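PDB 4XZ7: putative uncharacterized protein from Streptococcus suis, which acts as a transglutaminase, probably modifying or cross-linking protein glutamine side chains, and serves as a homodimeric virulence factor with antiphagocytic properties. Local coordinates for residues B[180-185]-B[247-252]; B[222-227]-B[265-270]. One frame throughout, in Å; residues are numbered along the deposited sequence.

How the contacts relate
Both contacts are largely buried, but they lie in different surroundings. Contact 1 joins the turn after helix 170-181 to the end of helix 245-251, where the second subunit closes around it, and its chemistry is mainly polar: one amide-carboxylate hydrogen bond, with a leucine methyl beside it. Contact 2 packs helix 213-227 against helix 264-277 inside the transglutaminase-like domain and relies on apolar side chains, with no hydrogen bond between its segments. The centres of contact 1 and contact 2 are about 17 Å apart. The two contacts nevertheless touch, since Ser251 O of contact 1 packs 3.3 Å from Val265 CG1 of contact 2, and their segments alternate along the chain.

Contact 1 (B[180-185]-B[247-252]); sequences SVKNIN and YYLGSD
Asn183 and Asp252 share the one hydrogen bond between the segments: Asn183 ND2 donates to Asp252 OD2 at 3.1 Å, with an N-H...O angle of 147°. The carboxylate uses its syn lone pair, and OD2 lies 22° out of the amide plane of Asn183. Beside this polar pair, Leu249 crosses Asn183 at about a right angle and brings its CD2 methyl to 3.8 Å from Asn183 ND2. The same methyl lies 4.1 Å from Lys182 CE, so the lysine contributes its aliphatic stem while its NZ bonds to Asn179.

The second shell fixes both polar groups. Asn183 sits in the type I turn from Val181 to Ile184, and its OD1 accepts from Arg190, which also binds Lys182 O; an asparagine suits a place that needs a donor on one side and an acceptor on the other. With CG of Asp252 between its backbone N and carbonyl carbon (chi1 71°), the carboxylate can meet Asn183 through OD2 while OD1 caps Phe254 N in the turn leading into the next helix. From the second subunit, Tyr173 and Asn167 also bond to Asp252 OD2. With so many polar partners around a buried carboxylate, Asp252 is probably held ionised, tying helix capping and dimer contact to a single side chain.

Contact 2 (B[222-227]-B[265-270]); sequences QYVANH and VGFSTT
Of the CA atoms in 222-227 and 265-270, those of Val224 and Phe267 come nearest, 7.9 Å apart. The last turns of helix 213-227 here meet the early turns of helix 264-277, at a spacing that side chains such as valine and phenylalanine can fill. Phe267 spans most of the gap. Its CG lies anti to its own carbonyl carbon (chi1 -82°), which carries the ring out to the other helix. There Val224 CG1 sits 3.8 Å from Phe267 CD1, approaching the ring obliquely as the two side chains slide past each other in opposite directions. Ala225 meets the ring at its edge: its CA lies 4.0 Å from Phe267 CE1, near the ring plane. A residue as small as alanine suits this place, because the aromatic rim can come right up to the helix backbone.

Helix 264-277 also packs against strand 282-288, where Ser268 and Thr269 touch Val284. This is consistent with the papain-like fold of clan CA, a helix packed on a largely antiparallel sheet; by analogy with relatives, Cys264 at the start of the helix is probably the nucleophile. Thr269 fits into this helix by turning its hydroxyl back on the chain: OG1 bonds to Val265 O at 2.8 Å, from above the carbonyl plane, and the same oxygen also accepts from Thr269 N. Helix 255-259 borders the contact through Val256, which touches both Val224 and Thr270, and Phe267 packs further on Thr228 and Thr312.

Contact 1 (B[180-185]-B[247-252])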
ATOM      1  N   SER B 180       0.786  -4.397   2.501  1.00 16.41           N
ATOM      2  CA  SER B 180      -0.181  -4.657   1.445  1.00 17.02           C
ATOM      3  C   SER B 180       0.226  -5.830   0.551  1.00 17.81           C
ATOM      4  O   SER B 180      -0.643  -6.436  -0.090  1.00 20.32           O
ATOM      5  CB  SER B 180      -0.382  -3.408   0.594  1.00 20.97           C
ATOM      6  OG  SER B 180       0.644  -3.312  -0.374  1.00 15.01           O
ATOM      7  N   VAL B 181       1.523  -6.161   0.480  1.00 16.59           N
ATOM      8  CA  VAL B 181       1.915  -7.277  -0.406  1.00 17.89           C
ATOM      9  C   VAL B 181       2.278  -8.588   0.307  1.00 16.50           C
ATOM     10  O   VAL B 181       2.350  -9.625  -0.334  1.00 20.52           O
ATOM     11  CB  VAL B 181       3.123  -6.918  -1.354  1.00 20.08           C
ATOM     12  CG1 VAL B 181       2.775  -5.762  -2.264  1.00 17.13           C
ATOM     13  CG2 VAL B 181       4.409  -6.639  -0.571  1.00 15.84           C
ATOM     14  N   LYS B 182       2.482  -8.565   1.615  1.00 19.65           N
ATOM     15  CA  LYS B 182       3.027  -9.749   2.291  1.00 22.65           C
ATOM     16  C   LYS B 182       2.049 -10.937   2.323  1.00 24.90           C
ATOM     17  O   LYS B 182       2.465 -12.090   2.454  1.00 23.06           O
ATOM     18  CB  LYS B 182       3.463  -9.380   3.711  1.00 18.80           C
ATOM     19  CG  LYS B 182       2.318  -8.975   4.642  1.00 19.87           C
ATOM     20  CD  LYS B 182       2.833  -8.503   6.010  1.00 25.82           C
ATOM     21  CE  LYS B 182       1.693  -8.419   7.039  1.00 28.01           C
ATOM     22  NZ  LYS B 182       2.124  -7.875   8.348  1.00 31.91           N
ATOM     23  N   ASN B 183       0.759 -10.661   2.161  1.00 22.32           N
ATOM     24  CA  ASN B 183      -0.252 -11.724   2.169  1.00 22.52           C
ATOM     25  C   ASN B 183      -0.917 -11.999   0.821  1.00 22.49           C
ATOM     26  O   ASN B 183      -1.880 -12.774   0.735  1.00 18.69           O
ATOM     27  CB  ASN B 183      -1.332 -11.393   3.198  1.00 23.66           C
ATOM     28  CG  ASN B 183      -0.844 -11.552   4.628  1.00 23.37           C
ATOM     29  OD1 ASN B 183       0.318 -11.900   4.865  1.00 23.71           O
ATOM     30  ND2 ASN B 183      -1.729 -11.292   5.589  1.00 22.16           N
ATOM     31  N   ILE B 184      -0.428 -11.361  -0.239  1.00 18.06           N
ATOM     32  CA  ILE B 184      -0.954 -11.667  -1.562  1.00 18.59           C
ATOM     33  C   ILE B 184       0.143 -12.237  -2.447  1.00 24.14           C
ATOM     34  O   ILE B 184       1.280 -12.398  -1.998  1.00 25.41           O
ATOM     35  CB  ILE B 184      -1.586 -10.442  -2.241  1.00 20.88           C
ATOM     36  CG1 ILE B 184      -0.592  -9.277  -2.339  1.00 17.70           C
ATOM     37  CG2 ILE B 184      -2.847 -10.041  -1.510  1.00 18.07           C
ATOM     38  CD1 ILE B 184      -1.144  -8.057  -3.112  1.00 17.72           C
ATOM     39  N   ASN B 185      -0.196 -12.544  -3.699  1.00 23.54           N
ATOM     40  CA  ASN B 185       0.677 -13.370  -4.535  1.00 27.97           C
ATOM     41  C   ASN B 185       1.065 -14.613  -3.751  1.00 22.44           C
ATOM     42  O   ASN B 185       2.217 -15.010  -3.737  1.00 23.29           O
ATOM     43  CB  ASN B 185       1.930 -12.590  -4.969  1.00 29.89           C
ATOM     44  CG  ASN B 185       1.596 -11.203  -5.475  1.00 29.14           C
ATOM     45  OD1 ASN B 185       0.783 -11.043  -6.385  1.00 30.67           O
ATOM     46  ND2 ASN B 185       2.190 -10.193  -4.860  1.00 30.99           N
ATOM     47  N   TYR B 247      -8.515  -4.455   8.546  1.00 18.96           N
ATOM     48  CA  TYR B 247      -9.697  -5.285   8.322  1.00 18.03           C
ATOM     49  C   TYR B 247      -9.321  -6.530   7.513  1.00 16.59           C
ATOM     50  O   TYR B 247      -9.692  -7.673   7.849  1.00 17.05           O
ATOM     51  CB  TYR B 247     -10.804  -4.513   7.597  1.00 16.39           C
ATOM     52  CG  TYR B 247     -11.966  -5.409   7.220  1.00 22.55           C
ATOM     53  CD1 TYR B 247     -12.946  -5.744   8.148  1.00 19.12           C
ATOM     54  CD2 TYR B 247     -12.057  -5.948   5.949  1.00 23.69           C
ATOM     55  CE1 TYR B 247     -14.001  -6.585   7.806  1.00 17.96           C
ATOM     56  CE2 TYR B 247     -13.090  -6.787   5.600  1.00 28.48           C
ATOM     57  CZ  TYR B 247     -14.061  -7.103   6.522  1.00 27.10           C
ATOM     58  OH  TYR B 247     -15.080  -7.940   6.140  1.00 28.56           O
ATOM     59  N   TYR B 248      -8.552  -6.306   6.465  1.00 16.39           N
ATOM     60  CA  TYR B 248      -8.140  -7.394   5.598  1.00 20.09           C
ATOM     61  C   TYR B 248      -7.134  -8.289   6.318  1.00 18.31           C
ATOM     62  O   TYR B 248      -7.191  -9.519   6.192  1.00 19.64           O
ATOM     63  CB  TYR B 248      -7.582  -6.820   4.285  1.00 26.43           C
ATOM     64  CG  TYR B 248      -8.608  -5.897   3.678  1.00 26.09           C
ATOM     65  CD1 TYR B 248      -9.810  -6.401   3.229  1.00 27.69           C
ATOM     66  CD2 TYR B 248      -8.412  -4.526   3.629  1.00 30.69           C
ATOM     67  CE1 TYR B 248     -10.780  -5.588   2.716  1.00 32.46           C
ATOM     68  CE2 TYR B 248      -9.389  -3.686   3.098  1.00 30.20           C
ATOM     69  CZ  TYR B 248     -10.574  -4.235   2.650  1.00 30.71           C
ATOM     70  OH  TYR B 248     -11.574  -3.450   2.118  1.00 36.95           O
ATOM     71  N   LEU B 249      -6.251  -7.687   7.113  1.00 16.32           N
ATOM     72  CA  LEU B 249      -5.286  -8.481   7.881  1.00 16.42           C
ATOM     73  C   LEU B 249      -5.955  -9.340   8.960  1.00 18.49           C
ATOM     74  O   LEU B 249      -5.389 -10.353   9.412  1.00 17.23           O
ATOM     75  CB  LEU B 249      -4.249  -7.582   8.540  1.00 15.89           C
ATOM     76  CG  LEU B 249      -3.307  -6.845   7.600  1.00 15.49           C
ATOM     77  CD1 LEU B 249      -2.533  -5.800   8.416  1.00 15.35           C
ATOM     78  CD2 LEU B 249      -2.366  -7.851   6.986  1.00 15.76           C
ATOM     79  N   GLY B 250      -7.142  -8.931   9.399  1.00 16.94           N
ATOM     80  CA  GLY B 250      -7.867  -9.722  10.381  1.00 17.44           C
ATOM     81  C   GLY B 250      -8.870 -10.684   9.768  1.00 20.83           C
ATOM     82  O   GLY B 250      -9.460 -11.518  10.488  1.00 18.59           O
ATOM     83  N   SER B 251      -9.083 -10.557   8.451  1.00 18.03           N
ATOM     84  CA  SER B 251     -10.125 -11.327   7.765  1.00 18.64           C
ATOM     85  C   SER B 251      -9.625 -12.430   6.828  1.00 22.74           C
ATOM     86  O   SER B 251     -10.392 -13.336   6.478  1.00 19.72           O
ATOM     87  CB  SER B 251     -11.016 -10.384   6.955  1.00 18.49           C
ATOM     88  OG  SER B 251     -11.658  -9.437   7.796  1.00 24.84           O
ATOM     89  N   ASP B 252      -8.360 -12.350   6.396  1.00 21.70           N
ATOM     90  CA  ASP B 252      -7.882 -13.307   5.407  1.00 19.22           C
ATOM     91  C   ASP B 252      -7.368 -14.596   6.040  1.00 20.29           C
ATOM     92  O   ASP B 252      -7.349 -14.748   7.264  1.00 19.91           O
ATOM     93  CB  ASP B 252      -6.807 -12.694   4.482  1.00 18.80           C
ATOM     94  CG  ASP B 252      -5.459 -12.438   5.162  1.00 22.86           C
ATOM     95  OD1 ASP B 252      -5.147 -13.021   6.214  1.00 18.53           O
ATOM     96  OD2 ASP B 252      -4.677 -11.642   4.596  1.00 17.91           O
TER

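Contact 2 (B[222-227]-B[265-270])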
ATOM      1  N   GLN B 222     -14.001 -23.509  20.390  1.00 33.70           N
ATOM      2  CA  GLN B 222     -13.632 -22.987  21.699  1.00 33.31           C
ATOM      3  C   GLN B 222     -12.126 -22.792  21.806  1.00 30.47           C
ATOM      4  O   GLN B 222     -11.653 -21.780  22.343  1.00 32.10           O
ATOM      5  CB  GLN B 222     -14.125 -23.909  22.818  1.00 35.42           C
ATOM      6  CG  GLN B 222     -14.205 -23.215  24.177  1.00 47.70           C
ATOM      7  CD  GLN B 222     -15.252 -22.091  24.221  1.00 53.61           C
ATOM      8  OE1 GLN B 222     -14.909 -20.903  24.184  1.00 54.30           O
ATOM      9  NE2 GLN B 222     -16.528 -22.467  24.320  1.00 53.33           N
ATOM     10  N   TYR B 223     -11.361 -23.746  21.285  1.00 32.48           N
ATOM     11  CA  TYR B 223      -9.906 -23.585  21.322  1.00 35.22           C
ATOM     12  C   TYR B 223      -9.417 -22.332  20.586  1.00 27.41           C
ATOM     13  O   TYR B 223      -8.617 -21.531  21.117  1.00 36.31           O
ATOM     14  CB  TYR B 223      -9.206 -24.797  20.720  1.00 35.71           C
ATOM     15  CG  TYR B 223      -7.703 -24.660  20.804  1.00 31.32           C
ATOM     16  CD1 TYR B 223      -6.967 -24.121  19.754  1.00 28.26           C
ATOM     17  CD2 TYR B 223      -7.026 -25.048  21.949  1.00 35.65           C
ATOM     18  CE1 TYR B 223      -5.609 -23.974  19.842  1.00 38.89           C
ATOM     19  CE2 TYR B 223      -5.669 -24.921  22.041  1.00 38.88           C
ATOM     20  CZ  TYR B 223      -4.965 -24.382  20.988  1.00 41.01           C
ATOM     21  OH  TYR B 223      -3.608 -24.254  21.089  1.00 49.30           O
ATOM     22  N   VAL B 224      -9.871 -22.180  19.347  1.00 33.05           N
ATOM     23  CA  VAL B 224      -9.435 -21.037  18.557  1.00 26.98           C
ATOM     24  C   VAL B 224      -9.854 -19.750  19.250  1.00 30.16           C
ATOM     25  O   VAL B 224      -9.047 -18.837  19.385  1.00 26.97           O
ATOM     26  CB  VAL B 224      -9.995 -21.070  17.142  1.00 25.48           C
ATOM     27  CG1 VAL B 224      -9.801 -19.700  16.445  1.00 24.29           C
ATOM     28  CG2 VAL B 224      -9.319 -22.170  16.367  1.00 26.51           C
ATOM     29  N   ALA B 225     -11.099 -19.696  19.731  1.00 36.18           N
ATOM     30  CA  ALA B 225     -11.568 -18.520  20.473  1.00 36.00           C
ATOM     31  C   ALA B 225     -10.705 -18.229  21.699  1.00 32.90           C
ATOM     32  O   ALA B 225     -10.580 -17.076  22.112  1.00 25.90           O
ATOM     33  CB  ALA B 225     -13.026 -18.703  20.897  1.00 43.62           C
ATOM     34  N   ASN B 226     -10.122 -19.277  22.287  1.00 31.82           N
ATOM     35  CA  ASN B 226      -9.270 -19.116  23.470  1.00 26.12           C
ATOM     36  C   ASN B 226      -7.795 -18.853  23.183  1.00 29.44           C
ATOM     37  O   ASN B 226      -7.023 -18.620  24.115  1.00 30.70           O
ATOM     38  CB  ASN B 226      -9.386 -20.350  24.379  1.00 27.86           C
ATOM     39  CG  ASN B 226     -10.654 -20.327  25.230  1.00 35.66           C
ATOM     40  OD1 ASN B 226     -11.293 -19.279  25.379  1.00 32.44           O
ATOM     41  ND2 ASN B 226     -11.035 -21.484  25.771  1.00 29.22           N
ATOM     42  N   HIS B 227      -7.387 -18.884  21.915  1.00 31.43           N
ATOM     43  CA  HIS B 227      -5.975 -18.616  21.619  1.00 32.95           C
ATOM     44  C   HIS B 227      -5.732 -17.623  20.483  1.00 40.62           C
ATOM     45  O   HIS B 227      -4.607 -17.479  19.991  1.00 40.18           O
ATOM     46  CB  HIS B 227      -5.256 -19.935  21.320  1.00 32.37           C
ATOM     47  CG  HIS B 227      -5.090 -20.791  22.533  1.00 35.40           C
ATOM     48  ND1 HIS B 227      -5.938 -21.840  22.827  1.00 35.16           N
ATOM     49  CD2 HIS B 227      -4.223 -20.702  23.570  1.00 35.22           C
ATOM     50  CE1 HIS B 227      -5.576 -22.381  23.975  1.00 38.01           C
ATOM     51  NE2 HIS B 227      -4.543 -21.705  24.450  1.00 48.65           N
ATOM     52  N   VAL B 265     -14.568 -12.848   9.800  1.00 20.53           N
ATOM     53  CA  VAL B 265     -14.284 -13.547   8.591  1.00 20.81           C
ATOM     54  C   VAL B 265     -13.055 -14.406   8.776  1.00 24.81           C
ATOM     55  O   VAL B 265     -13.058 -15.513   8.370  1.00 21.49           O
ATOM     56  CB  VAL B 265     -14.164 -12.635   7.363  1.00 27.89           C
ATOM     57  CG1 VAL B 265     -13.716 -13.427   6.157  1.00 20.61           C
ATOM     58  CG2 VAL B 265     -15.490 -11.974   7.072  1.00 24.28           C
ATOM     59  N   GLY B 266     -12.039 -13.891   9.440  1.00 20.36           N
ATOM     60  CA  GLY B 266     -10.869 -14.710   9.721  1.00 20.50           C
ATOM     61  C   GLY B 266     -11.193 -15.968  10.505  1.00 21.32           C
ATOM     62  O   GLY B 266     -10.924 -17.085  10.056  1.00 21.90           O
ATOM     63  N   PHE B 267     -11.777 -15.788  11.688  1.00 21.45           N
ATOM     64  CA  PHE B 267     -12.265 -16.924  12.475  1.00 22.31           C
ATOM     65  C   PHE B 267     -13.072 -17.927  11.650  1.00 23.05           C
ATOM     66  O   PHE B 267     -12.832 -19.122  11.721  1.00 25.48           O
ATOM     67  CB  PHE B 267     -13.134 -16.436  13.623  1.00 22.39           C
ATOM     68  CG  PHE B 267     -12.371 -15.967  14.825  1.00 26.52           C
ATOM     69  CD1 PHE B 267     -12.194 -16.809  15.915  1.00 22.77           C
ATOM     70  CD2 PHE B 267     -11.879 -14.668  14.891  1.00 21.26           C
ATOM     71  CE1 PHE B 267     -11.521 -16.371  17.043  1.00 22.60           C
ATOM     72  CE2 PHE B 267     -11.202 -14.216  16.017  1.00 23.82           C
ATOM     73  CZ  PHE B 267     -11.026 -15.064  17.099  1.00 21.73           C
ATOM     74  N   SER B 268     -14.033 -17.437  10.876  1.00 23.72           N
ATOM     75  CA  SER B 268     -14.940 -18.304  10.123  1.00 24.49           C
ATOM     76  C   SER B 268     -14.228 -19.032   8.977  1.00 30.06           C
ATOM     77  O   SER B 268     -14.563 -20.178   8.654  1.00 24.78           O
ATOM     78  CB  SER B 268     -16.125 -17.502   9.566  1.00 25.19           C
ATOM     79  OG  SER B 268     -16.850 -16.844  10.607  1.00 25.78           O
ATOM     80  N   THR B 269     -13.251 -18.375   8.359  1.00 23.24           N
ATOM     81  CA  THR B 269     -12.514 -18.999   7.252  1.00 23.47           C
ATOM     82  C   THR B 269     -11.578 -20.102   7.752  1.00 23.97           C
ATOM     83  O   THR B 269     -11.509 -21.193   7.173  1.00 24.73           O
ATOM     84  CB  THR B 269     -11.701 -17.964   6.471  1.00 22.64           C
ATOM     85  OG1 THR B 269     -12.585 -16.949   5.963  1.00 22.29           O
ATOM     86  CG2 THR B 269     -10.936 -18.628   5.335  1.00 22.96           C
ATOM     87  N   THR B 270     -10.875 -19.825   8.846  1.00 25.55           N
ATOM     88  CA  THR B 270     -10.031 -20.844   9.454  1.00 27.24           C
ATOM     89  C   THR B 270     -10.884 -22.019   9.947  1.00 28.41           C
ATOM     90  O   THR B 270     -10.506 -23.180   9.791  1.00 33.44           O
ATOM     91  CB  THR B 270      -9.223 -20.267  10.622  1.00 29.53           C
ATOM     92  OG1 THR B 270      -8.363 -19.247  10.122  1.00 26.17           O
ATOM     93  CG2 THR B 270      -8.370 -21.359  11.299  1.00 28.62           C
TER